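Local coordinates for protein esterase (PDB 4TX1) that probably hydrolyses acetyl esters, as a carbohydrate acetylesterase of the SGNH (GDSL-like) hydrolase family, at residues S22-T30 with T196-D204; I143-E151 with G164-Y175. All blocks are in the same frame, centred on the assembly; numbering follows the deposited sequence.

Interaction 1: residues S22-T30 with T196-D204; sequences SLTWGYDAT and TPIDGVHLD
Ser-22, His-202 and Asp-199 meet in the order of a Ser-His-Asp triad, consistent with the active site of an SGNH hydrolase, whose GDSL-like motif is the stretch around Ser-22. Ser-22 OG lies in the imidazole plane, 3.0 Å from His-202 NE2, but the N-H points past it at 121°, a weak bond. At the other end of the ring His-202 ND1 donates almost straight (179°) to Asp-199 OD2, a very short 2.5 Å, reaching it on the syn side and out of the carboxylate plane. Asp-199 OD1 takes the backbone N-H groups of Val-201 and His-202, an Asx turn and Asx motif that fix the carboxylate. Packing is tight around the imidazole: Tyr-27 forms an offset stack on one face, centroids 4.2 Å apart, while Val-201 CG1 lies against the opposite face. The phenol gets there with CG anti to the backbone N (chi1 -164°), which lays CD2 over the centre of the imidazole. With an alanine for His-202, Asp-199 OD2 and Ser-22 OG would probably lose the ring that joins them, and Tyr-27 its stacking partner. Next to His-202, Leu-23 and Leu-203 cross at about a right angle in the buried interior, and Leu-203 packs on helix 205-223. Ala-29 CB packs between Asp-199 OD2 (3.4 Å) and Ile-198 CG2; beyond it the contact thins toward solvent, where Thr-30 OG1 lies 3.4 Å from Ile-198 CD1. Between the two backbones water 1 donates to Tyr-27 O (2.8 Å) and accepts from Leu-203 N (2.9 Å).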
loop_
_atom_site.group_PDB
_atom_site.type_symbol
_atom_site.label_atom_id
_atom_site.label_comp_id
_atom_site.label_asym_id
_atom_site.label_seq_id
_atom_site.Cartn_x
_atom_site.Cartn_y
_atom_site.Cartn_z
ATOM N N SER A 22 -2.009 23.192 -5.831
ATOM C CA SER A 22 -0.973 24.255 -5.853
ATOM C C SER A 22 -1.690 25.625 -5.932
ATOM O O SER A 22 -1.085 26.612 -5.468
ATOM C CB SER A 22 -0.044 24.124 -7.023
ATOM O OG SER A 22 -0.754 24.370 -8.240
ATOM N N LEU A 23 -2.920 25.666 -6.378
ATOM C CA LEU A 23 -3.657 26.924 -6.335
ATOM C C LEU A 23 -3.950 27.373 -4.912
ATOM O O LEU A 23 -4.076 28.526 -4.696
ATOM C CB LEU A 23 -4.970 26.827 -7.091
ATOM C CG LEU A 23 -4.879 26.980 -8.570
ATOM C CD1 LEU A 23 -3.788 26.243 -9.219
ATOM C CD2 LEU A 23 -6.175 26.705 -9.265
ATOM N N THR A 24 -4.098 26.437 -3.973
ATOM C CA THR A 24 -4.317 26.698 -2.593
ATOM C C THR A 24 -3.020 26.836 -1.827
ATOM O O THR A 24 -2.939 27.668 -0.929
ATOM C CB THR A 24 -5.211 25.578 -2.005
ATOM O OG1 THR A 24 -6.444 25.583 -2.720
ATOM C CG2 THR A 24 -5.505 25.716 -0.548
ATOM N N TRP A 25 -1.996 26.023 -2.206
ATOM C CA TRP A 25 -0.631 26.215 -1.691
ATOM C C TRP A 25 -0.191 27.665 -1.961
ATOM O O TRP A 25 0.409 28.294 -1.116
ATOM C CB TRP A 25 0.329 25.249 -2.364
ATOM C CG TRP A 25 1.732 25.246 -1.851
ATOM C CD1 TRP A 25 2.128 24.732 -0.687
ATOM C CD2 TRP A 25 2.896 25.733 -2.496
ATOM N NE1 TRP A 25 3.478 24.838 -0.540
ATOM C CE2 TRP A 25 3.983 25.471 -1.642
ATOM C CE3 TRP A 25 3.137 26.356 -3.723
ATOM C CZ2 TRP A 25 5.287 25.797 -1.959
ATOM C CZ3 TRP A 25 4.475 26.668 -4.070
ATOM C CH2 TRP A 25 5.515 26.393 -3.179
ATOM N N GLY A 26 -0.474 28.129 -3.169
ATOM C CA GLY A 26 -0.075 29.506 -3.591
ATOM C C GLY A 26 1.161 29.482 -4.508
ATOM O O GLY A 26 2.177 30.074 -4.243
ATOM N N TYR A 27 1.039 28.821 -5.645
ATOM C CA TYR A 27 2.120 28.732 -6.619
ATOM C C TYR A 27 2.316 29.976 -7.485
ATOM O O TYR A 27 1.454 30.375 -8.190
ATOM C CB TYR A 27 1.995 27.476 -7.509
ATOM C CG TYR A 27 3.259 27.155 -8.248
ATOM C CD1 TYR A 27 4.172 26.281 -7.731
ATOM C CD2 TYR A 27 3.548 27.716 -9.469
ATOM C CE1 TYR A 27 5.356 26.025 -8.367
ATOM C CE2 TYR A 27 4.727 27.442 -10.118
ATOM C CZ TYR A 27 5.629 26.602 -9.554
ATOM O OH TYR A 27 6.801 26.293 -10.151
ATOM N N ASP A 28 3.502 30.545 -7.404
ATOM C CA ASP A 28 3.870 31.795 -8.173
ATOM C C ASP A 28 4.659 31.314 -9.384
ATOM O O ASP A 28 5.858 30.932 -9.320
ATOM C CB ASP A 28 4.771 32.669 -7.305
ATOM C CG ASP A 28 5.449 33.771 -8.119
ATOM O OD1 ASP A 28 4.885 34.153 -9.172
ATOM O OD2 ASP A 28 6.545 34.170 -7.715
ATOM N N ALA A 29 4.008 31.337 -10.506
ATOM C CA ALA A 29 4.547 30.933 -11.787
ATOM C C ALA A 29 5.678 31.851 -12.296
ATOM O O ALA A 29 6.479 31.409 -13.115
ATOM C CB ALA A 29 3.418 30.865 -12.789
ATOM N N THR A 30 5.708 33.079 -11.842
ATOM C CA THR A 30 6.730 34.055 -12.349
ATOM C C THR A 30 8.050 33.760 -11.721
ATOM O O THR A 30 9.000 33.566 -12.469
ATOM C CB THR A 30 6.373 35.537 -12.112
ATOM O OG1 THR A 30 5.161 35.860 -12.835
ATOM C CG2 THR A 30 7.591 36.546 -12.507
ATOM N N THR A 196 -3.074 32.205 -15.226
ATOM C CA THR A 196 -2.050 32.917 -15.940
ATOM C C THR A 196 -1.563 32.185 -17.180
ATOM O O THR A 196 -1.249 31.000 -17.170
ATOM C CB THR A 196 -0.874 33.334 -15.059
ATOM O OG1 THR A 196 0.180 33.829 -15.924
ATOM C CG2 THR A 196 -0.320 32.137 -14.297
ATOM N N PRO A 197 -1.454 32.866 -18.328
ATOM C CA PRO A 197 -0.875 32.222 -19.481
ATOM C C PRO A 197 0.633 31.898 -19.458
ATOM O O PRO A 197 1.096 31.254 -20.365
ATOM C CB PRO A 197 -1.201 33.185 -20.680
ATOM C CG PRO A 197 -1.381 34.440 -19.988
ATOM C CD PRO A 197 -1.947 34.249 -18.601
ATOM N N ILE A 198 1.338 32.326 -18.443
ATOM C CA ILE A 198 2.754 31.947 -18.190
ATOM C C ILE A 198 2.852 30.379 -18.216
ATOM O O ILE A 198 3.783 29.794 -18.748
ATOM C CB ILE A 198 3.226 32.512 -16.865
ATOM C CG1 ILE A 198 3.318 34.046 -16.964
ATOM C CG2 ILE A 198 4.590 31.979 -16.498
ATOM C CD1 ILE A 198 3.591 34.787 -15.642
ATOM N N ASP A 199 1.803 29.736 -17.682
ATOM C CA ASP A 199 1.765 28.257 -17.695
ATOM C C ASP A 199 0.412 27.602 -17.855
ATOM O O ASP A 199 0.335 26.359 -17.921
ATOM C CB ASP A 199 2.504 27.673 -16.474
ATOM C CG ASP A 199 1.817 27.907 -15.142
ATOM O OD1 ASP A 199 0.580 28.126 -15.069
ATOM O OD2 ASP A 199 2.562 27.848 -14.076
ATOM N N GLY A 200 -0.638 28.399 -17.923
ATOM C CA GLY A 200 -1.971 27.933 -18.250
ATOM C C GLY A 200 -2.833 27.454 -17.090
ATOM O O GLY A 200 -4.057 27.255 -17.247
ATOM N N VAL A 201 -2.219 27.227 -15.926
ATOM C CA VAL A 201 -2.911 26.541 -14.828
ATOM C C VAL A 201 -2.882 27.262 -13.489
ATOM O O VAL A 201 -3.824 27.151 -12.733
ATOM C CB VAL A 201 -2.345 25.077 -14.733
ATOM C CG1 VAL A 201 -0.912 25.059 -14.252
ATOM C CG2 VAL A 201 -3.223 24.189 -13.778
ATOM N N HIS A 202 -1.809 28.005 -13.194
ATOM C CA HIS A 202 -1.666 28.676 -11.936
ATOM C C HIS A 202 -2.375 30.032 -11.872
ATOM O O HIS A 202 -2.824 30.546 -12.910
ATOM C CB HIS A 202 -0.191 28.804 -11.629
ATOM C CG HIS A 202 0.419 27.462 -11.277
ATOM N ND1 HIS A 202 1.413 26.863 -12.025
ATOM C CD2 HIS A 202 0.060 26.583 -10.316
ATOM C CE1 HIS A 202 1.678 25.662 -11.482
ATOM N NE2 HIS A 202 0.881 25.475 -10.434
ATOM N N LEU A 203 -2.452 30.552 -10.679
ATOM C CA LEU A 203 -3.001 31.930 -10.417
ATOM C C LEU A 203 -1.882 32.843 -9.954
ATOM O O LEU A 203 -1.104 32.545 -9.029
ATOM C CB LEU A 203 -4.082 31.865 -9.355
ATOM C CG LEU A 203 -5.278 30.918 -9.561
ATOM C CD1 LEU A 203 -6.204 30.909 -8.352
ATOM C CD2 LEU A 203 -6.028 31.220 -10.867
ATOM N N ASP A 204 -1.822 34.070 -10.495
ATOM C CA ASP A 204 -0.914 35.017 -9.920
ATOM C C ASP A 204 -1.444 35.512 -8.594
ATOM O O ASP A 204 -2.479 35.041 -8.126
ATOM C CB ASP A 204 -0.625 36.125 -10.991
ATOM C CG ASP A 204 -1.804 37.018 -11.259
ATOM O OD1 ASP A 204 -2.768 37.072 -10.477
ATOM O OD2 ASP A 204 -1.645 37.774 -12.241
HETATM O O HOH W 1 -1.162 29.343 -8.337
#

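Interaction 2: residues I143-E151 with G164-Y175; sequences IVSPPPLCE and GVEQSAMLAPLY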
loop_
_atom_site.group_PDB
_atom_site.type_symbol
_atom_site.label_atom_id
_atom_site.label_comp_id
_atom_site.label_asym_id
_atom_site.label_seq_id
_atom_site.Cartn_x
_atom_site.Cartn_y
_atom_site.Cartn_z
ATOM N N ILE A 143 -18.033 23.169 -2.420
ATOM C CA ILE A 143 -17.339 22.705 -3.615
ATOM C C ILE A 143 -16.987 23.944 -4.448
ATOM O O ILE A 143 -17.864 24.664 -4.905
ATOM C CB ILE A 143 -18.128 21.728 -4.447
ATOM C CG1 ILE A 143 -18.402 20.487 -3.588
ATOM C CG2 ILE A 143 -17.408 21.375 -5.753
ATOM C CD1 ILE A 143 -19.415 19.508 -4.125
ATOM N N VAL A 144 -15.705 24.162 -4.677
ATOM C CA VAL A 144 -15.268 25.280 -5.497
ATOM C C VAL A 144 -14.670 24.770 -6.806
ATOM O O VAL A 144 -13.710 23.914 -6.847
ATOM C CB VAL A 144 -14.293 26.169 -4.742
ATOM C CG1 VAL A 144 -13.922 27.362 -5.633
ATOM C CG2 VAL A 144 -14.799 26.605 -3.380
ATOM N N SER A 145 -15.206 25.213 -7.943
ATOM C CA SER A 145 -14.638 24.849 -9.225
ATOM C C SER A 145 -13.402 25.805 -9.411
ATOM O O SER A 145 -13.495 27.042 -9.167
ATOM C CB SER A 145 -15.597 24.896 -10.415
ATOM O OG SER A 145 -16.137 26.237 -10.435
ATOM N N PRO A 146 -12.233 25.232 -9.767
ATOM C CA PRO A 146 -11.063 26.072 -9.842
ATOM C C PRO A 146 -11.202 26.954 -11.142
ATOM O O PRO A 146 -11.889 26.587 -12.107
ATOM C CB PRO A 146 -9.894 25.081 -10.038
ATOM C CG PRO A 146 -10.564 23.876 -10.670
ATOM C CD PRO A 146 -11.929 23.807 -9.980
ATOM N N PRO A 147 -10.492 28.092 -11.153
ATOM C CA PRO A 147 -10.445 28.847 -12.413
ATOM C C PRO A 147 -9.925 28.015 -13.534
ATOM O O PRO A 147 -8.943 27.247 -13.387
ATOM C CB PRO A 147 -9.538 30.025 -12.068
ATOM C CG PRO A 147 -9.625 30.186 -10.635
ATOM C CD PRO A 147 -9.788 28.799 -10.082
ATOM N N PRO A 148 -10.617 28.010 -14.670
ATOM C CA PRO A 148 -10.232 27.118 -15.711
ATOM C C PRO A 148 -8.901 27.398 -16.425
ATOM O O PRO A 148 -8.395 28.513 -16.386
ATOM C CB PRO A 148 -11.356 27.182 -16.717
ATOM C CG PRO A 148 -12.128 28.361 -16.336
ATOM C CD PRO A 148 -11.872 28.727 -14.945
ATOM N N LEU A 149 -8.345 26.363 -17.029
ATOM C CA LEU A 149 -7.065 26.417 -17.678
ATOM C C LEU A 149 -7.155 27.366 -18.873
ATOM O O LEU A 149 -8.267 27.525 -19.461
ATOM C CB LEU A 149 -6.482 25.100 -18.192
ATOM C CG LEU A 149 -6.328 23.857 -17.277
ATOM C CD1 LEU A 149 -5.085 23.103 -17.596
ATOM C CD2 LEU A 149 -6.632 24.114 -15.854
ATOM N N CYS A 150 -6.041 28.008 -19.159
ATOM C CA CYS A 150 -5.931 28.816 -20.407
ATOM C C CYS A 150 -4.811 28.317 -21.290
ATOM O O CYS A 150 -3.965 27.523 -20.882
ATOM C CB CYS A 150 -5.795 30.311 -20.076
ATOM S SG CYS A 150 -4.250 30.746 -19.285
ATOM N N GLU A 151 -4.763 28.776 -22.567
ATOM C CA GLU A 151 -3.714 28.387 -23.480
ATOM C C GLU A 151 -2.384 29.006 -23.047
ATOM O O GLU A 151 -2.339 30.074 -22.441
ATOM C CB GLU A 151 -4.004 28.775 -24.940
ATOM C CG GLU A 151 -5.334 28.333 -25.479
ATOM C CD GLU A 151 -5.412 26.860 -25.836
ATOM O OE1 GLU A 151 -4.357 26.169 -25.809
ATOM O OE2 GLU A 151 -6.565 26.393 -26.171
ATOM N N GLY A 164 -6.798 20.163 -21.619
ATOM C CA GLY A 164 -7.332 20.678 -20.355
ATOM C C GLY A 164 -8.093 21.954 -20.443
ATOM O O GLY A 164 -8.883 22.276 -19.586
ATOM N N VAL A 165 -7.802 22.789 -21.467
ATOM C CA VAL A 165 -8.576 24.044 -21.535
ATOM C C VAL A 165 -10.053 23.709 -21.796
ATOM O O VAL A 165 -10.953 24.195 -21.091
ATOM C CB VAL A 165 -8.015 24.931 -22.657
ATOM C CG1 VAL A 165 -8.956 26.126 -22.940
ATOM C CG2 VAL A 165 -6.637 25.430 -22.236
ATOM N N GLU A 166 -10.283 22.852 -22.766
ATOM C CA GLU A 166 -11.652 22.497 -23.068
ATOM C C GLU A 166 -12.346 21.719 -21.937
ATOM O O GLU A 166 -13.497 21.968 -21.606
ATOM C CB GLU A 166 -11.657 21.716 -24.341
ATOM C CG GLU A 166 -11.133 22.531 -25.527
ATOM C CD GLU A 166 -9.590 22.493 -25.780
ATOM O OE1 GLU A 166 -8.675 22.064 -24.948
ATOM O OE2 GLU A 166 -9.275 22.950 -26.915
ATOM N N GLN A 167 -11.619 20.760 -21.323
ATOM C CA GLN A 167 -12.248 20.007 -20.202
ATOM C C GLN A 167 -12.467 20.835 -18.958
ATOM O O GLN A 167 -13.486 20.737 -18.292
ATOM C CB GLN A 167 -11.506 18.676 -19.960
ATOM C CG GLN A 167 -11.613 17.584 -21.036
ATOM C CD GLN A 167 -13.014 16.966 -21.059
ATOM O OE1 GLN A 167 -13.569 16.596 -20.023
ATOM N NE2 GLN A 167 -13.622 16.914 -22.267
ATOM N N SER A 168 -11.520 21.704 -18.588
ATOM C CA SER A 168 -11.653 22.408 -17.384
ATOM C C SER A 168 -12.802 23.381 -17.415
ATOM O O SER A 168 -13.313 23.749 -16.388
ATOM C CB SER A 168 -10.366 23.083 -16.970
ATOM O OG SER A 168 -10.038 24.171 -17.862
ATOM N N ALA A 169 -13.171 23.805 -18.624
ATOM C CA ALA A 169 -14.327 24.710 -18.773
ATOM C C ALA A 169 -15.603 24.045 -18.330
ATOM O O ALA A 169 -16.629 24.732 -18.031
ATOM C CB ALA A 169 -14.427 25.140 -20.268
ATOM N N MET A 170 -15.601 22.709 -18.323
ATOM C CA MET A 170 -16.799 21.934 -17.918
ATOM C C MET A 170 -16.907 21.715 -16.427
ATOM O O MET A 170 -17.935 21.216 -15.938
ATOM C CB MET A 170 -16.825 20.612 -18.633
ATOM C CG MET A 170 -16.906 20.726 -20.143
ATOM S SD MET A 170 -16.601 19.114 -20.874
ATOM C CE MET A 170 -16.000 19.456 -22.530
ATOM N N LEU A 171 -15.841 22.023 -15.665
ATOM C CA LEU A 171 -15.913 21.771 -14.218
ATOM C C LEU A 171 -16.957 22.581 -13.464
ATOM O O LEU A 171 -17.613 22.034 -12.590
ATOM C CB LEU A 171 -14.538 22.000 -13.512
ATOM C CG LEU A 171 -13.408 21.144 -14.043
ATOM C CD1 LEU A 171 -12.072 21.741 -13.602
ATOM C CD2 LEU A 171 -13.611 19.663 -13.617
ATOM N N ALA A 172 -17.147 23.880 -13.766
ATOM C CA ALA A 172 -18.131 24.672 -13.032
ATOM C C ALA A 172 -19.578 24.083 -13.122
ATOM O O ALA A 172 -20.221 23.933 -12.122
ATOM C CB ALA A 172 -18.069 26.131 -13.443
ATOM N N PRO A 173 -20.073 23.746 -14.317
ATOM C CA PRO A 173 -21.477 23.266 -14.365
ATOM C C PRO A 173 -21.640 21.862 -13.717
ATOM O O PRO A 173 -22.631 21.619 -12.993
ATOM C CB PRO A 173 -21.813 23.260 -15.854
ATOM C CG PRO A 173 -20.543 23.441 -16.617
ATOM C CD PRO A 173 -19.551 24.086 -15.657
ATOM N N LEU A 174 -20.655 20.972 -13.939
ATOM C CA LEU A 174 -20.650 19.649 -13.332
ATOM C C LEU A 174 -20.550 19.752 -11.817
ATOM O O LEU A 174 -21.264 19.024 -11.119
ATOM C CB LEU A 174 -19.529 18.803 -13.896
ATOM C CG LEU A 174 -19.604 18.325 -15.335
ATOM C CD1 LEU A 174 -18.361 17.492 -15.670
ATOM C CD2 LEU A 174 -20.916 17.573 -15.549
ATOM N N TYR A 175 -19.659 20.619 -11.283
ATOM C CA TYR A 175 -19.526 20.746 -9.844
ATOM C C TYR A 175 -20.800 21.341 -9.229
ATOM O O TYR A 175 -21.219 20.991 -8.158
ATOM C CB TYR A 175 -18.334 21.620 -9.432
ATOM C CG TYR A 175 -16.975 20.939 -9.534
ATOM C CD1 TYR A 175 -16.770 19.810 -10.281
ATOM C CD2 TYR A 175 -15.865 21.518 -8.959
ATOM C CE1 TYR A 175 -15.469 19.214 -10.381
ATOM C CE2 TYR A 175 -14.603 20.953 -9.017
ATOM C CZ TYR A 175 -14.391 19.794 -9.725
ATOM O OH TYR A 175 -13.144 19.178 -9.933
HETATM O O HOH W 2 -10.855 26.611 -20.007
#
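Ser-168 OG sits between its backbone N and carbonyl carbon (chi1 69°), which turns it toward Leu-149, while Tyr-175 CG, anti to its carbonyl carbon, carries the phenol ring against strand 140-145. Leu-149 N donates to Ser-168 OG over 2.9 Å at 153°. The hydroxyl in turn donates to Gly-164 O, 2.8 Å from OG, and that carbonyl also accepts from Ser-168 N. Leu-149 lies over this turn of helix, with CG 3.8 Å from Gly-164 O; a side chain at Gly-164 would point into it. Val-165 CG2 packs 3.5 Å from Cys-150 C, and water 2 bridges Leu-149 O and Val-165 O. Farther along, the axes of strand 143-145 and helix residues 171-175 approach to 8.0 Å and run nearly antiparallel (160°). Ile-143 CG2 touches Tyr-175 CD2 at 3.6 Å, and Pro-146 CG meets Leu-171 CD1. This is helix-on-strand packing of the alpha/beta fold, with Tyr-175 OH hydrogen-bonded to Leu-99 O, and Ser-145 OG to Asp-188 OD1. The strand end thus meets its helix mainly by apolar shape, whereas Ser-168 OG, as acceptor and donor, satisfies a loop N-H and fixes the loop on helix 164-168 by directional bonds.

In the fold
The two interactions lie about 15 Å apart, centre to centre, at the loop ends of the five-stranded parallel sheet. Along the chain, segment 22-30 follows strand 14-20; next comes 143-151, at the end of strand 140-145, then the helical segment 164-175; 196-204, between strand 185-188 and helix 205-223, comes last, so interaction 2 falls wholly between the halves of interaction 1. They touch where Gly-200 O lies 2.9 Å from Cys-150 N, a probable hydrogen bond, and Cys-150 SG packs near Thr-196 O. The loop of the probable triad histidine and aspartate therefore rests on the loop that interaction 2 ties to helix 164-168, joining the likely active site to the alpha/beta core.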